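Local coordinates for putative cytoplasmic protein (Salmonella typhimurium, PDB 2GK3) that is of unknown function but forms a hexamer and belongs to a putative glutamine amidotransferase-like family, at residues 122-127 with 244-249. Residues are numbered along the deposited sequence; the frame is centred on the assembly and turned at random.
Sequences LMIGGY and DLWVNT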
# COMPACT_ATOMS: atom_id res chain seq x y z
N LEU E 122 2.76 -30.85 13.07
CA LEU E 122 1.36 -30.60 12.80
C LEU E 122 1.24 -29.31 12.00
O LEU E 122 1.82 -28.29 12.37
CB LEU E 122 0.53 -30.53 14.10
CG LEU E 122 -0.85 -29.83 14.02
CD1 LEU E 122 -1.92 -30.65 13.22
CD2 LEU E 122 -1.37 -29.45 15.42
N MSE E 123 0.53 -29.38 10.87
CA MSE E 123 0.14 -28.19 10.15
C MSE E 123 -1.36 -27.95 10.36
O MSE E 123 -2.16 -28.89 10.27
CB MSE E 123 0.46 -28.28 8.65
CG MSE E 123 0.11 -26.98 7.85
SE MSE E 123 0.93 -26.82 6.11
CE MSE E 123 2.75 -26.29 6.62
N ILE E 124 -1.71 -26.70 10.64
CA ILE E 124 -3.11 -26.29 10.82
C ILE E 124 -3.50 -25.42 9.64
O ILE E 124 -2.74 -24.53 9.24
CB ILE E 124 -3.30 -25.54 12.16
CG1 ILE E 124 -2.99 -26.46 13.35
CG2 ILE E 124 -4.73 -24.92 12.25
CD1 ILE E 124 -3.03 -25.76 14.74
N GLY E 125 -4.68 -25.68 9.08
CA GLY E 125 -5.14 -24.98 7.89
C GLY E 125 -5.46 -23.50 8.04
O GLY E 125 -5.68 -23.00 9.15
N GLY E 126 -5.50 -22.81 6.90
CA GLY E 126 -5.74 -21.36 6.87
C GLY E 126 -5.29 -20.73 5.56
O GLY E 126 -4.87 -21.44 4.64
N TYR E 127 -5.38 -19.40 5.48
CA TYR E 127 -5.07 -18.66 4.26
C TYR E 127 -3.57 -18.74 3.94
O TYR E 127 -3.21 -18.72 2.77
CB TYR E 127 -5.54 -17.21 4.36
CG TYR E 127 -7.04 -16.96 4.12
CD1 TYR E 127 -7.98 -18.00 4.23
CD2 TYR E 127 -7.51 -15.69 3.79
CE1 TYR E 127 -9.35 -17.77 4.02
CE2 TYR E 127 -8.86 -15.45 3.58
CZ TYR E 127 -9.78 -16.49 3.70
OH TYR E 127 -11.12 -16.26 3.48
N ASP E 244 -8.96 -31.19 24.20
CA ASP E 244 -8.56 -32.59 24.06
C ASP E 244 -8.15 -32.92 22.64
O ASP E 244 -7.24 -33.71 22.44
CB ASP E 244 -9.67 -33.55 24.51
CG ASP E 244 -9.97 -33.46 26.00
OD1 ASP E 244 -9.14 -32.88 26.77
OD2 ASP E 244 -11.03 -33.97 26.40
N LEU E 245 -8.84 -32.33 21.67
CA LEU E 245 -8.52 -32.53 20.25
C LEU E 245 -7.06 -32.17 20.00
O LEU E 245 -6.29 -33.02 19.59
CB LEU E 245 -9.44 -31.69 19.35
CG LEU E 245 -9.12 -31.58 17.85
CD1 LEU E 245 -9.05 -32.95 17.13
CD2 LEU E 245 -10.13 -30.69 17.15
N TRP E 246 -6.70 -30.93 20.30
CA TRP E 246 -5.37 -30.42 20.01
C TRP E 246 -4.32 -31.09 20.88
O TRP E 246 -3.24 -31.41 20.40
CB TRP E 246 -5.34 -28.91 20.17
CG TRP E 246 -6.27 -28.23 19.23
CD1 TRP E 246 -7.43 -27.57 19.54
CD2 TRP E 246 -6.14 -28.18 17.80
NE1 TRP E 246 -8.03 -27.10 18.38
CE2 TRP E 246 -7.26 -27.46 17.30
CE3 TRP E 246 -5.19 -28.68 16.89
CZ2 TRP E 246 -7.45 -27.21 15.93
CZ3 TRP E 246 -5.38 -28.43 15.52
CH2 TRP E 246 -6.50 -27.70 15.06
N VAL E 247 -4.67 -31.31 22.15
CA VAL E 247 -3.77 -31.95 23.11
C VAL E 247 -3.52 -33.40 22.71
O VAL E 247 -2.37 -33.83 22.62
CB VAL E 247 -4.27 -31.77 24.60
CG1 VAL E 247 -3.67 -32.81 25.53
CG2 VAL E 247 -3.91 -30.39 25.11
N ASN E 248 -4.61 -34.15 22.45
CA ASN E 248 -4.50 -35.53 21.99
C ASN E 248 -3.71 -35.66 20.69
O ASN E 248 -2.92 -36.59 20.56
CB ASN E 248 -5.86 -36.21 21.78
CG ASN E 248 -6.67 -36.34 23.06
OD1 ASN E 248 -6.16 -36.17 24.18
ND2 ASN E 248 -7.96 -36.64 22.89
N THR E 249 -3.91 -34.74 19.74
CA THR E 249 -3.19 -34.89 18.47
C THR E 249 -1.71 -34.56 18.64
O THR E 249 -0.83 -35.22 18.05
CB THR E 249 -3.85 -34.17 17.23
OG1 THR E 249 -3.06 -33.06 16.82
CG2 THR E 249 -5.25 -33.74 17.46
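In the core of this glutamine amidotransferase-like fold, L122 and I124 of strand 120-124 meet W246 and T249 of the C-terminal helix 242-253, packed on one face of the parallel strands. Strand and helix run roughly antiparallel (150°) with their axes 11.5 Å apart at closest approach, and the tryptophan bridges much of that separation. With CG anti to the carbonyl carbon (chi1 -62°), the indole of W246 swings from a CB that does not point at the strand, and the far end of its six-membered ring reaches it. I124 comes from the opposite direction and lays its longer branch obliquely against that end: CD1 is 3.6 Å from W246 CZ3, and I124 CG1 also lies 3.8 Å from W246 CZ3. L122 crosses the indole at about a right angle. Its CD2 sits at the ring edge, near the ring plane, 4.1 Å from W246 CZ3. The same methyl makes a loose approach of 4.2 Å to T249 OG1; this buried hydroxyl has no partner in the model, but the T249 rotamer is doubtful. Within the helix, L245 CD2 rests 4.2 Å above one face of the indole, offset toward its rim. Apolar contacts carry the meeting, and no hydrogen bond joins strand and helix. Around it, F223 and Y242 make edge-to-face contacts with W246, while L45, L49 and F236 also touch the indole. Strand 120-124 is hydrogen-bonded between strands 80-84 and 218-223, and the indole lies buried between it and helices 43-51 and 234-237.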